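Side-chain contacts in cellulase (Soil metagenome, PDB 5I2U), which probably hydrolyses the beta-1,4-glycosidic bonds of cellulose, as a halotolerant TIM-barrel enzyme of glycoside hydrolase family 5: residues T269-M274 / I279-W284; S117-G122 / E148-Y153; V182-D187 / S215-T220; Q201-V206 / I244-S249; A90-E95 / Q109-V114. All blocks are in the same frame, centred on the assembly; numbering follows the deposited sequence.

Contact 1: residues T269-M274 / I279-W284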
# COMPACT_ATOMS: atom_id res chain seq x y z
N THR A 269 -14.36 8.39 -10.40
CA THR A 269 -15.29 7.25 -10.41
C THR A 269 -14.80 6.17 -9.44
O THR A 269 -15.55 5.70 -8.59
CB THR A 269 -15.42 6.65 -11.81
OG1 THR A 269 -15.92 7.65 -12.71
CG2 THR A 269 -16.36 5.44 -11.82
N TYR A 270 -13.52 5.85 -9.54
CA TYR A 270 -12.88 4.88 -8.64
C TYR A 270 -12.90 5.31 -7.19
O TYR A 270 -13.30 4.54 -6.32
CB TYR A 270 -11.43 4.60 -9.07
CG TYR A 270 -11.25 3.46 -10.05
CD1 TYR A 270 -11.24 2.13 -9.60
CD2 TYR A 270 -11.06 3.68 -11.41
CE1 TYR A 270 -11.07 1.08 -10.48
CE2 TYR A 270 -10.87 2.63 -12.29
CZ TYR A 270 -10.88 1.34 -11.82
OH TYR A 270 -10.70 0.29 -12.68
N VAL A 271 -12.51 6.55 -6.91
CA VAL A 271 -12.52 7.03 -5.53
C VAL A 271 -13.93 7.02 -4.92
O VAL A 271 -14.11 6.57 -3.79
CB VAL A 271 -11.87 8.42 -5.37
CG1 VAL A 271 -12.04 8.95 -3.95
CG2 VAL A 271 -10.39 8.33 -5.70
N ASP A 272 -14.92 7.48 -5.69
CA ASP A 272 -16.31 7.47 -5.22
C ASP A 272 -16.80 6.04 -4.96
O ASP A 272 -17.49 5.79 -3.97
CB ASP A 272 -17.24 8.20 -6.22
CG ASP A 272 -17.14 9.72 -6.12
OD1 ASP A 272 -16.51 10.26 -5.19
OD2 ASP A 272 -17.73 10.40 -6.97
N TRP A 273 -16.44 5.12 -5.86
CA TRP A 273 -16.76 3.71 -5.70
C TRP A 273 -16.13 3.13 -4.43
O TRP A 273 -16.80 2.47 -3.65
CB TRP A 273 -16.35 2.92 -6.95
CG TRP A 273 -16.31 1.45 -6.76
CD1 TRP A 273 -17.37 0.61 -6.71
CD2 TRP A 273 -15.14 0.64 -6.59
NE1 TRP A 273 -16.94 -0.68 -6.52
CE2 TRP A 273 -15.57 -0.69 -6.44
CE3 TRP A 273 -13.76 0.92 -6.54
CZ2 TRP A 273 -14.68 -1.75 -6.25
CZ3 TRP A 273 -12.88 -0.13 -6.36
CH2 TRP A 273 -13.33 -1.45 -6.22
N MET A 274 -14.84 3.40 -4.21
CA MET A 274 -14.16 2.96 -2.99
C MET A 274 -14.76 3.55 -1.71
O MET A 274 -14.88 2.86 -0.70
CB MET A 274 -12.66 3.26 -3.05
CG MET A 274 -11.89 2.39 -4.02
SD MET A 274 -10.12 2.71 -3.96
CE MET A 274 -10.05 4.34 -4.69
N ILE A 279 -13.61 1.04 1.18
CA ILE A 279 -12.34 0.41 0.80
C ILE A 279 -11.22 1.42 1.04
O ILE A 279 -11.32 2.57 0.58
CB ILE A 279 -12.33 0.00 -0.69
CG1 ILE A 279 -13.30 -1.15 -0.94
CG2 ILE A 279 -10.92 -0.37 -1.16
CD1 ILE A 279 -13.64 -1.37 -2.41
N SER A 280 -10.18 1.01 1.76
CA SER A 280 -9.03 1.88 1.99
C SER A 280 -8.18 1.98 0.74
O SER A 280 -8.14 1.05 -0.06
CB SER A 280 -8.20 1.38 3.17
OG SER A 280 -8.87 1.61 4.39
N TRP A 281 -7.51 3.13 0.54
CA TRP A 281 -6.70 3.34 -0.68
C TRP A 281 -5.42 4.15 -0.50
O TRP A 281 -5.34 5.04 0.34
CB TRP A 281 -7.54 3.90 -1.84
CG TRP A 281 -8.34 5.11 -1.55
CD1 TRP A 281 -9.63 5.15 -1.11
CD2 TRP A 281 -7.94 6.48 -1.72
NE1 TRP A 281 -10.05 6.45 -0.96
CE2 TRP A 281 -9.04 7.29 -1.33
CE3 TRP A 281 -6.75 7.10 -2.14
CZ2 TRP A 281 -8.99 8.69 -1.37
CZ3 TRP A 281 -6.69 8.50 -2.18
CH2 TRP A 281 -7.81 9.28 -1.79
N VAL A 282 -4.42 3.82 -1.30
CA VAL A 282 -3.11 4.44 -1.26
C VAL A 282 -2.71 4.82 -2.69
O VAL A 282 -2.60 3.95 -3.57
CB VAL A 282 -2.06 3.50 -0.64
CG1 VAL A 282 -0.79 4.26 -0.27
CG2 VAL A 282 -2.62 2.80 0.60
N ALA A 283 -2.48 6.12 -2.90
CA ALA A 283 -2.13 6.62 -4.24
C ALA A 283 -0.61 6.54 -4.50
O ALA A 283 0.19 6.83 -3.60
CB ALA A 283 -2.63 8.04 -4.41
N TRP A 284 -0.24 6.19 -5.74
CA TRP A 284 1.17 6.02 -6.20
C TRP A 284 1.55 7.07 -7.27
O TRP A 284 0.76 7.26 -8.21
CB TRP A 284 1.28 4.63 -6.82
CG TRP A 284 2.60 4.25 -7.46
CD1 TRP A 284 3.01 4.53 -8.74
CD2 TRP A 284 3.65 3.50 -6.85
NE1 TRP A 284 4.26 4.02 -8.95
CE2 TRP A 284 4.68 3.38 -7.82
CE3 TRP A 284 3.85 2.95 -5.58
CZ2 TRP A 284 5.88 2.69 -7.56
CZ3 TRP A 284 5.03 2.26 -5.32
CH2 TRP A 284 6.02 2.13 -6.32
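The chain turns back from helix to strand between Met274 and Ile279, whose CA atoms lie 4.9 Å apart, and a nearly straight backbone bond (167° at the hydrogen) runs from Ile279 N to Met274 O. Met274 carries most of the side-chain contact. Its CG points away from its own carbonyl carbon, and the bend at the end of the chain (chi3 -70°) folds CE onto the indole of Trp281, 3.9 Å from the centroid of the five-membered ring and over its face. The sulfur comes in obliquely, a Met-aromatic contact, with SD 3.5 Å from Trp281 CB. Val271 CG1 reaches the far rim of the same indole at CZ2. At the other end, Ile279 CD1 sits over one face of Trp273, 3.8 Å from Trp273 CH2. With an alanine in place of Met274, the Trp281 face would probably lose its thioether cover and a gap open between helix and strand. Both indole N-H groups have partners beyond the two segments: Trp273 NE1 bonds to Asp237 and Trp281 NE1 to Glu275. This is the return leg of a beta-alpha-beta crossover: helix 264-276 packs on strand 281-286, Met274 and Ile279 also touch Val248 of strand 246-252, and helix 313-325 meets Trp281 through Ser321 and Ile322.

Contact 2: residues S117-G122 / E148-Y153. With MG (magnesium ion), chain H.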
# COMPACT_ATOMS: atom_id res chain seq x y z
N SER A 117 8.83 7.42 11.67
CA SER A 117 8.10 8.68 11.53
C SER A 117 6.57 8.49 11.55
O SER A 117 5.84 9.32 12.10
CB SER A 117 8.54 9.43 10.26
OG SER A 117 7.87 10.68 10.14
N ALA A 118 6.09 7.39 10.97
CA ALA A 118 4.68 7.04 11.05
C ALA A 118 4.23 6.75 12.50
O ALA A 118 3.12 7.10 12.90
CB ALA A 118 4.39 5.83 10.16
N ILE A 119 5.10 6.11 13.28
CA ILE A 119 4.87 5.95 14.72
C ILE A 119 4.83 7.33 15.37
O ILE A 119 3.86 7.68 16.05
CB ILE A 119 5.91 5.00 15.39
CG1 ILE A 119 5.66 3.55 14.96
CG2 ILE A 119 5.86 5.11 16.92
CD1 ILE A 119 6.83 2.62 15.18
N GLU A 120 5.87 8.12 15.14
CA GLU A 120 6.01 9.45 15.74
C GLU A 120 4.83 10.38 15.46
O GLU A 120 4.37 11.09 16.35
CB GLU A 120 7.30 10.12 15.26
CG GLU A 120 8.55 9.50 15.86
CD GLU A 120 9.82 9.95 15.16
OE1 GLU A 120 9.84 11.07 14.58
OE2 GLU A 120 10.80 9.17 15.19
N ASN A 121 4.33 10.35 14.22
CA ASN A 121 3.24 11.25 13.79
C ASN A 121 1.85 10.64 13.86
O ASN A 121 0.91 11.24 13.37
CB ASN A 121 3.54 11.79 12.40
CG ASN A 121 4.77 12.69 12.38
OD1 ASN A 121 4.73 13.82 12.87
ND2 ASN A 121 5.88 12.19 11.83
N GLY A 122 1.71 9.46 14.46
CA GLY A 122 0.40 8.87 14.73
C GLY A 122 -0.37 8.37 13.51
O GLY A 122 -1.61 8.44 13.49
N GLU A 148 9.38 -8.83 14.52
CA GLU A 148 10.06 -8.77 15.83
C GLU A 148 10.23 -7.32 16.27
O GLU A 148 9.89 -6.97 17.39
CB GLU A 148 11.41 -9.52 15.82
CG GLU A 148 12.31 -9.37 17.10
CD GLU A 148 11.64 -9.79 18.42
OE1 GLU A 148 10.61 -10.51 18.41
OE2 GLU A 148 12.15 -9.40 19.51
N LYS A 149 10.75 -6.49 15.38
CA LYS A 149 11.00 -5.08 15.70
C LYS A 149 9.72 -4.30 15.97
O LYS A 149 9.67 -3.51 16.91
CB LYS A 149 11.77 -4.38 14.57
CG LYS A 149 13.27 -4.66 14.54
CD LYS A 149 14.07 -3.46 14.05
CE LYS A 149 14.29 -2.44 15.17
NZ LYS A 149 14.91 -1.18 14.68
N TYR A 150 8.72 -4.48 15.11
CA TYR A 150 7.62 -3.51 15.03
C TYR A 150 6.22 -4.07 15.25
O TYR A 150 5.26 -3.31 15.15
CB TYR A 150 7.67 -2.78 13.68
CG TYR A 150 8.93 -1.98 13.38
CD1 TYR A 150 9.30 -0.90 14.19
CD2 TYR A 150 9.72 -2.26 12.27
CE1 TYR A 150 10.43 -0.15 13.91
CE2 TYR A 150 10.86 -1.52 11.99
CZ TYR A 150 11.21 -0.46 12.81
OH TYR A 150 12.35 0.28 12.54
N GLY A 151 6.09 -5.36 15.56
CA GLY A 151 4.78 -6.03 15.61
C GLY A 151 3.85 -5.65 16.76
O GLY A 151 2.65 -5.93 16.69
N GLU A 152 4.38 -4.99 17.79
CA GLU A 152 3.55 -4.50 18.90
C GLU A 152 2.93 -3.13 18.62
O GLU A 152 1.96 -2.76 19.28
CB GLU A 152 4.35 -4.45 20.21
CG GLU A 152 4.62 -5.83 20.79
CD GLU A 152 3.72 -6.19 21.96
OE1 GLU A 152 2.50 -5.88 21.91
OE2 GLU A 152 4.22 -6.79 22.92
N TYR A 153 3.47 -2.40 17.65
CA TYR A 153 2.92 -1.10 17.26
C TYR A 153 1.68 -1.30 16.42
O TYR A 153 1.72 -2.05 15.42
CB TYR A 153 3.94 -0.28 16.48
CG TYR A 153 5.13 0.07 17.33
CD1 TYR A 153 5.06 1.12 18.24
CD2 TYR A 153 6.31 -0.66 17.25
CE1 TYR A 153 6.14 1.45 19.04
CE2 TYR A 153 7.40 -0.35 18.05
CZ TYR A 153 7.31 0.71 18.94
OH TYR A 153 8.37 1.04 19.75
MG MG H . 0.76 -7.00 16.77
O HOH W 1 1.96 -7.83 18.66
O HOH W 2 -0.10 -5.76 18.16
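Ile119 sets its terminal methyl squarely on the ring of Tyr153: CD1 stands 3.8 Å from the ring centroid, 11° off the normal, a CH-pi contact over the middle of the face. The two side chains meet at about a right angle. Ile119 owes this reach to its extended outer torsion (chi2 162°), which carries CD1 out from the helix. The same methyl passes Tyr150 obliquely, Ile119 CD1 lying 4.4 Å from Tyr150 CD1, so one carbon serves both tyrosines. Tyr150 and Tyr153 are the two ends of a type I beta turn, with Gly151 and Glu152 at its corners, closed by a bond from Tyr153 N to Tyr150 O, while helix 104-120 ends on its side in a Schellman motif with Gly122, at positive phi, as the C-prime residue. Near that end Asn121 ND2 and Asn121 N reach Ser117 O from opposite faces of its carbonyl plane. At the first corner, Gly151 presents its carbonyl to the magnesium ion, with O 2.2 Å from the metal. Two waters, Asp187, Asp189 and Asn190 complete the six ligands. Asn190 also bonds through ND2 to Tyr153 O, tying the tyrosine's backbone to the metal site, and the Tyr150 ring leans on Ile115 of helix 104-120.

Contact 3: residues V182-D187 / S215-T220. With MG (magnesium ion), chain H.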
# COMPACT_ATOMS: atom_id res chain seq x y z
N VAL A 182 4.94 -17.39 9.34
CA VAL A 182 6.09 -16.80 10.03
C VAL A 182 5.72 -15.52 10.77
O VAL A 182 6.17 -15.32 11.89
CB VAL A 182 7.26 -16.49 9.06
CG1 VAL A 182 8.37 -15.74 9.77
CG2 VAL A 182 7.81 -17.78 8.47
N ILE A 183 4.94 -14.64 10.13
CA ILE A 183 4.57 -13.35 10.73
C ILE A 183 3.73 -13.58 11.97
O ILE A 183 4.03 -13.03 13.03
CB ILE A 183 3.81 -12.41 9.75
CG1 ILE A 183 4.73 -11.93 8.63
CG2 ILE A 183 3.27 -11.19 10.49
CD1 ILE A 183 4.03 -11.25 7.47
N ARG A 184 2.67 -14.38 11.82
CA ARG A 184 1.74 -14.63 12.91
C ARG A 184 2.36 -15.23 14.17
O ARG A 184 1.86 -14.99 15.26
CB ARG A 184 0.55 -15.50 12.46
CG ARG A 184 -0.51 -14.72 11.69
CD ARG A 184 -1.40 -13.88 12.62
NE ARG A 184 -2.30 -13.01 11.85
CZ ARG A 184 -2.12 -11.70 11.59
NH1 ARG A 184 -1.06 -11.02 12.04
NH2 ARG A 184 -3.02 -11.07 10.85
N ALA A 185 3.43 -16.00 14.01
CA ALA A 185 4.11 -16.60 15.17
C ALA A 185 4.70 -15.53 16.10
O ALA A 185 4.80 -15.75 17.29
CB ALA A 185 5.18 -17.59 14.72
N ILE A 186 5.08 -14.38 15.53
CA ILE A 186 5.67 -13.25 16.27
C ILE A 186 4.62 -12.15 16.52
O ILE A 186 4.56 -11.57 17.61
CB ILE A 186 6.87 -12.64 15.47
CG1 ILE A 186 7.87 -13.75 15.05
CG2 ILE A 186 7.56 -11.53 16.28
CD1 ILE A 186 9.00 -13.31 14.13
N ASP A 187 3.86 -11.81 15.48
CA ASP A 187 2.87 -10.73 15.51
C ASP A 187 1.49 -11.33 15.20
O ASP A 187 1.10 -11.44 14.03
CB ASP A 187 3.25 -9.66 14.48
CG ASP A 187 2.38 -8.42 14.57
OD1 ASP A 187 1.44 -8.37 15.41
OD2 ASP A 187 2.64 -7.46 13.82
N SER A 215 -6.66 -14.86 10.59
CA SER A 215 -7.38 -13.63 10.94
C SER A 215 -6.59 -12.38 10.56
O SER A 215 -5.37 -12.44 10.38
CB SER A 215 -7.74 -13.63 12.43
OG SER A 215 -6.58 -13.56 13.23
N ASN A 216 -7.30 -11.27 10.44
CA ASN A 216 -6.71 -9.96 10.16
C ASN A 216 -5.81 -9.93 8.92
O ASN A 216 -4.70 -9.40 8.95
CB ASN A 216 -5.99 -9.41 11.39
CG ASN A 216 -6.94 -8.95 12.47
OD1 ASN A 216 -8.15 -8.96 12.29
ND2 ASN A 216 -6.38 -8.57 13.60
N ILE A 217 -6.29 -10.56 7.85
CA ILE A 217 -5.68 -10.38 6.55
C ILE A 217 -6.69 -9.75 5.59
O ILE A 217 -7.90 -9.88 5.78
CB ILE A 217 -5.08 -11.68 5.97
CG1 ILE A 217 -6.14 -12.63 5.43
CG2 ILE A 217 -4.21 -12.36 7.02
CD1 ILE A 217 -5.58 -13.59 4.40
N MET A 218 -6.15 -9.04 4.59
CA MET A 218 -6.93 -8.55 3.46
C MET A 218 -6.16 -8.81 2.18
O MET A 218 -4.96 -9.05 2.19
CB MET A 218 -7.22 -7.07 3.59
CG MET A 218 -7.75 -6.67 4.96
SD MET A 218 -8.20 -4.94 5.06
CE MET A 218 -9.84 -4.95 4.31
N TYR A 219 -6.89 -8.78 1.08
CA TYR A 219 -6.33 -9.00 -0.24
C TYR A 219 -6.20 -7.68 -0.98
O TYR A 219 -7.09 -6.83 -0.89
CB TYR A 219 -7.19 -10.00 -0.99
CG TYR A 219 -7.24 -11.35 -0.29
CD1 TYR A 219 -6.26 -12.32 -0.54
CD2 TYR A 219 -8.22 -11.63 0.66
CE1 TYR A 219 -6.30 -13.54 0.10
CE2 TYR A 219 -8.27 -12.86 1.30
CZ TYR A 219 -7.31 -13.81 1.02
OH TYR A 219 -7.34 -15.02 1.68
N THR A 220 -5.09 -7.49 -1.69
CA THR A 220 -4.86 -6.22 -2.34
C THR A 220 -5.47 -6.19 -3.72
O THR A 220 -5.70 -7.24 -4.35
CB THR A 220 -3.37 -5.81 -2.37
OG1 THR A 220 -2.61 -6.78 -3.08
CG2 THR A 220 -2.84 -5.67 -0.94
MG MG H . 0.76 -7.00 16.77
O HOH W 1 1.96 -7.83 18.66
O HOH W 2 -0.10 -5.76 18.16
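Arg184 has by far the most surface buried here, and its guanidinium meets the backbone of Ser215 and Asn216 edge-on. NH2 gives a firm hydrogen bond to Ser215 O, 2.8 Å long and 163° at the hydrogen, with the oxygen close to the guanidinium plane; NE adds a weak one to the same oxygen. Asn216 O lies 3.0 Å from Arg184 NH2, also near the plane. With CG anti to the carbonyl carbon, a bend at chi2 (-77°) swings the guanidinium round so that its other edge faces back to its own segment, where NH1 binds Asp187 O at 3.0 Å and also Asn190 O. Flat and gripped along its rim, the group bridges two pieces of main chain. Asp187 is a magnesium ligand through OD1, and its OD2 bonds to Tyr158, so Arg184 acts as a second-shell residue holding the backbone behind a metal-binding carboxylate. A leucine in its place would probably leave Ser215 O and Asp187 O without their donor and let the ligand loop shift. Asn216, with its CB 3.4 Å from Arg184 NH2, sends its own ND2 to Asp189 O, next along that loop. Strand 192-194 lies between the partners: Ile192 touches the Arg184 side chain from helix 169-186 and pairs through its backbone with Asn216, just before strand 217-224.

Contact 4: residues Q201-V206 / I244-S249. With PO4 (phosphate ion), chain J.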
# COMPACT_ATOMS: atom_id res chain seq x y z
N GLN A 201 -4.97 -8.19 -9.67
CA GLN A 201 -6.25 -8.14 -10.39
C GLN A 201 -7.07 -9.43 -10.29
O GLN A 201 -8.27 -9.41 -10.54
CB GLN A 201 -6.03 -7.80 -11.86
CG GLN A 201 -5.47 -6.40 -12.10
CD GLN A 201 -4.97 -6.20 -13.52
OE1 GLN A 201 -5.36 -6.92 -14.44
NE2 GLN A 201 -4.08 -5.23 -13.70
N ASP A 202 -6.46 -10.54 -9.89
CA ASP A 202 -7.13 -11.85 -9.89
C ASP A 202 -7.81 -12.18 -8.56
O ASP A 202 -7.60 -13.26 -8.01
CB ASP A 202 -6.15 -12.96 -10.29
CG ASP A 202 -5.65 -12.79 -11.70
OD1 ASP A 202 -6.25 -12.00 -12.45
OD2 ASP A 202 -4.64 -13.44 -12.07
N LEU A 203 -8.65 -11.27 -8.10
CA LEU A 203 -9.43 -11.48 -6.89
C LEU A 203 -10.48 -12.58 -7.06
O LEU A 203 -10.81 -13.26 -6.09
CB LEU A 203 -10.13 -10.19 -6.46
CG LEU A 203 -9.25 -9.02 -6.02
CD1 LEU A 203 -10.12 -7.80 -5.82
CD2 LEU A 203 -8.49 -9.34 -4.74
N HIS A 204 -11.03 -12.70 -8.26
CA HIS A 204 -11.90 -13.84 -8.64
C HIS A 204 -11.26 -15.24 -8.43
O HIS A 204 -11.99 -16.19 -8.11
CB HIS A 204 -12.39 -13.69 -10.08
CG HIS A 204 -11.34 -13.96 -11.12
ND1 HIS A 204 -10.08 -13.41 -11.08
CD2 HIS A 204 -11.38 -14.72 -12.24
CE1 HIS A 204 -9.38 -13.82 -12.12
NE2 HIS A 204 -10.15 -14.62 -12.84
N LEU A 205 -9.94 -15.37 -8.59
CA LEU A 205 -9.24 -16.61 -8.24
C LEU A 205 -9.13 -16.77 -6.72
O LEU A 205 -9.29 -17.87 -6.19
CB LEU A 205 -7.84 -16.65 -8.87
CG LEU A 205 -7.73 -16.73 -10.41
CD1 LEU A 205 -6.30 -17.06 -10.82
CD2 LEU A 205 -8.70 -17.75 -11.02
N VAL A 206 -8.86 -15.67 -6.03
CA VAL A 206 -8.85 -15.63 -4.56
C VAL A 206 -10.23 -16.02 -4.00
O VAL A 206 -10.31 -16.77 -3.03
CB VAL A 206 -8.41 -14.22 -4.03
CG1 VAL A 206 -8.68 -14.04 -2.53
CG2 VAL A 206 -6.94 -13.96 -4.37
N ILE A 244 -14.38 -11.78 0.53
CA ILE A 244 -12.97 -11.41 0.38
C ILE A 244 -12.76 -9.95 0.81
O ILE A 244 -13.28 -9.04 0.15
CB ILE A 244 -12.50 -11.61 -1.08
CG1 ILE A 244 -12.77 -13.06 -1.56
CG2 ILE A 244 -11.02 -11.28 -1.23
CD1 ILE A 244 -12.23 -14.16 -0.66
N PRO A 245 -12.01 -9.72 1.91
CA PRO A 245 -11.67 -8.34 2.25
C PRO A 245 -10.67 -7.75 1.25
O PRO A 245 -9.73 -8.44 0.86
CB PRO A 245 -11.04 -8.45 3.65
CG PRO A 245 -11.25 -9.86 4.10
CD PRO A 245 -11.39 -10.66 2.86
N VAL A 246 -10.89 -6.49 0.86
CA VAL A 246 -10.11 -5.82 -0.19
C VAL A 246 -9.54 -4.48 0.29
O VAL A 246 -10.27 -3.61 0.75
CB VAL A 246 -11.00 -5.55 -1.42
CG1 VAL A 246 -10.23 -4.77 -2.49
CG2 VAL A 246 -11.53 -6.87 -1.97
N PHE A 247 -8.22 -4.33 0.17
CA PHE A 247 -7.51 -3.11 0.51
C PHE A 247 -6.73 -2.71 -0.74
O PHE A 247 -5.91 -3.48 -1.23
CB PHE A 247 -6.56 -3.39 1.68
CG PHE A 247 -5.91 -2.17 2.29
CD1 PHE A 247 -4.98 -1.42 1.58
CD2 PHE A 247 -6.20 -1.81 3.60
CE1 PHE A 247 -4.39 -0.30 2.16
CE2 PHE A 247 -5.61 -0.70 4.18
CZ PHE A 247 -4.69 0.05 3.46
N VAL A 248 -6.98 -1.51 -1.25
CA VAL A 248 -6.23 -0.97 -2.41
C VAL A 248 -4.89 -0.39 -1.92
O VAL A 248 -4.82 0.77 -1.47
CB VAL A 248 -7.08 0.07 -3.17
CG1 VAL A 248 -6.26 0.78 -4.24
CG2 VAL A 248 -8.30 -0.61 -3.78
N SER A 249 -3.83 -1.20 -1.96
CA SER A 249 -2.52 -0.79 -1.43
C SER A 249 -1.72 0.05 -2.44
O SER A 249 -0.70 0.66 -2.09
CB SER A 249 -1.71 -2.00 -0.97
OG SER A 249 -1.45 -2.88 -2.04
P PO4 J . -14.03 -3.94 2.02
O1 PO4 J . -13.20 -2.77 1.61
O2 PO4 J . -15.01 -4.31 0.92
O3 PO4 J . -14.79 -3.57 3.28
O4 PO4 J . -13.11 -5.11 2.25
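Where Leu203 and Val206 meet Val246 and Ile244 no ring takes part: His204 has Leu205 CG over one face and Asp202 CA at its edge, in plane, while Phe247 keeps Ser249 N at its ring edge. The contact itself is aliphatic, and it belongs to the outer layer of the TIM barrel, where the short helix 203-208 packs against the start of strand 246-252 and the residues just before it. Val206 CG1 makes the closest touch, 3.8 Å from Ile244 CG2 and 4.0 Å from Ile244 CD1. It gets there by standing opposite its backbone nitrogen (chi1 168°), while Ile244 has both torsions near -55°, which folds CD1 back beside CG2 so that the two methyls receive the valine together. One helical turn earlier Leu203 CD1 comes within 4.2 Å of Val246 CG2, a longer approach. All four residues are buried, and no hydrogen bond crosses between the segments. Around them, Tyr219 of the neighbouring strand 217-224 packs on both Val206 and Ile244, and Thr236 of helix 230-241 touches both Leu203 and Val246. At the far end Ser249 OG is bonded to Glu159 and His222. The backbone of Val246 holds a phosphate, probably left from crystallisation, by a nearly linear bond from N to O4, 3.0 Å long and 175° at the hydrogen.

Contact 5: residues A90-E95 / Q109-V114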
# COMPACT_ATOMS: atom_id res chain seq x y z
N ALA A 90 5.63 2.21 2.39
CA ALA A 90 7.06 2.13 2.14
C ALA A 90 7.31 1.02 1.14
O ALA A 90 7.18 -0.16 1.47
CB ALA A 90 7.82 1.88 3.44
N ALA A 91 7.67 1.40 -0.08
CA ALA A 91 7.83 0.44 -1.16
C ALA A 91 9.28 -0.03 -1.23
O ALA A 91 10.11 0.57 -1.93
CB ALA A 91 7.38 1.05 -2.48
N MET A 92 9.57 -1.12 -0.52
CA MET A 92 10.91 -1.69 -0.52
C MET A 92 11.10 -2.56 -1.75
O MET A 92 10.68 -3.71 -1.79
CB MET A 92 11.17 -2.48 0.76
CG MET A 92 12.65 -2.81 0.94
SD MET A 92 12.95 -3.89 2.35
CE MET A 92 12.36 -5.46 1.71
N GLY A 93 11.70 -1.97 -2.77
CA GLY A 93 12.08 -2.63 -4.01
C GLY A 93 12.85 -3.91 -3.87
O GLY A 93 13.89 -3.95 -3.21
N LEU A 94 12.31 -4.96 -4.49
CA LEU A 94 13.00 -6.24 -4.64
C LEU A 94 13.46 -6.50 -6.08
O LEU A 94 13.94 -7.57 -6.37
CB LEU A 94 12.09 -7.39 -4.14
CG LEU A 94 12.16 -7.81 -2.66
CD1 LEU A 94 13.36 -8.68 -2.30
CD2 LEU A 94 12.04 -6.59 -1.76
N GLU A 95 13.27 -5.52 -6.96
CA GLU A 95 13.63 -5.60 -8.38
C GLU A 95 14.33 -4.31 -8.72
O GLU A 95 14.27 -3.35 -7.96
CB GLU A 95 12.39 -5.75 -9.31
CG GLU A 95 11.21 -6.54 -8.75
CD GLU A 95 11.44 -8.03 -8.62
OE1 GLU A 95 12.58 -8.51 -8.75
OE2 GLU A 95 10.44 -8.75 -8.42
N GLN A 109 18.08 1.21 5.66
CA GLN A 109 18.31 2.66 5.86
C GLN A 109 17.14 3.54 5.37
O GLN A 109 16.88 4.59 5.95
CB GLN A 109 19.62 3.11 5.17
CG GLN A 109 20.89 2.73 5.94
CD GLN A 109 22.17 2.82 5.12
OE1 GLN A 109 23.08 2.02 5.30
NE2 GLN A 109 22.25 3.79 4.21
N CYS A 110 16.44 3.11 4.33
CA CYS A 110 15.31 3.88 3.78
C CYS A 110 13.99 3.69 4.55
O CYS A 110 13.36 4.66 4.94
CB CYS A 110 15.10 3.54 2.30
SG CYS A 110 16.42 4.15 1.22
N ILE A 111 13.60 2.45 4.77
CA ILE A 111 12.29 2.14 5.39
C ILE A 111 12.19 2.50 6.89
O ILE A 111 11.12 2.81 7.39
CB ILE A 111 11.87 0.67 5.17
CG1 ILE A 111 12.76 -0.32 5.93
CG2 ILE A 111 11.86 0.36 3.68
CD1 ILE A 111 12.15 -1.71 6.07
N THR A 112 13.32 2.46 7.60
CA THR A 112 13.35 2.66 9.05
C THR A 112 12.88 4.05 9.48
O THR A 112 12.01 4.14 10.34
CB THR A 112 14.76 2.31 9.59
OG1 THR A 112 15.01 0.92 9.31
CG2 THR A 112 14.88 2.55 11.11
N PRO A 113 13.40 5.14 8.87
CA PRO A 113 12.86 6.46 9.22
C PRO A 113 11.39 6.65 8.83
O PRO A 113 10.67 7.36 9.52
CB PRO A 113 13.76 7.44 8.45
CG PRO A 113 14.50 6.62 7.45
CD PRO A 113 14.61 5.25 8.03
N VAL A 114 10.94 6.01 7.75
CA VAL A 114 9.53 6.09 7.35
C VAL A 114 8.63 5.41 8.38
O VAL A 114 7.58 5.95 8.76
CB VAL A 114 9.32 5.51 5.93
CG1 VAL A 114 7.84 5.50 5.53
CG2 VAL A 114 10.14 6.33 4.92
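Ile111 turns CG1 into the position between its backbone nitrogen and carbonyl carbon (chi1 68°), which leaves CG2 as the branch that meets the strand, 4.1 Å from Met92 CB and 4.3 Å from Ala90 CB. Val114, one turn on, holds CG1 opposite its own nitrogen (chi1 176°) and brings it to 4.2 Å from Ala90 CB. The small methyl of Ala90 is thus received between two branched helix residues. Ala91, between the two touching strand residues, points its CB away from the helix, and the Met92 chain runs on to Phe142 of helix 136-150, which also touches Ile111. Strand 90-93 and helix segment 109-114 run nearly antiparallel, at 168°, with axes 9.0 Å apart at the closest. Pro113 has no N-H to give, and the helix kinks there. Strand 87-93, helix 104-120 and strand 124-130 form a beta-alpha-beta unit, and aliphatic side chains fill the layer between helix and sheet as in other TIM barrels.

Following the chain, contact 5 comes first, closing the turn from strand 87-93 into helix 104-120. The same helix then opens contact 2, which spans strand 124-130 and helix 136-150; the two contacts touch through Thr112 and Tyr150. Contact 3 begins in helix 169-186 and ends in strand 217-224, and shares the magnesium ion and two waters with contact 2. Contact 4 crosses contact 3, because 201-206 falls inside the loop that 215-220 closes and 244-249 lies beyond it; their strands are barrel neighbours. Contact 1 follows in series on the last barrel strand, 281-286, beside strand 246-252, and meets contact 5 where Trp284 touches Ala91.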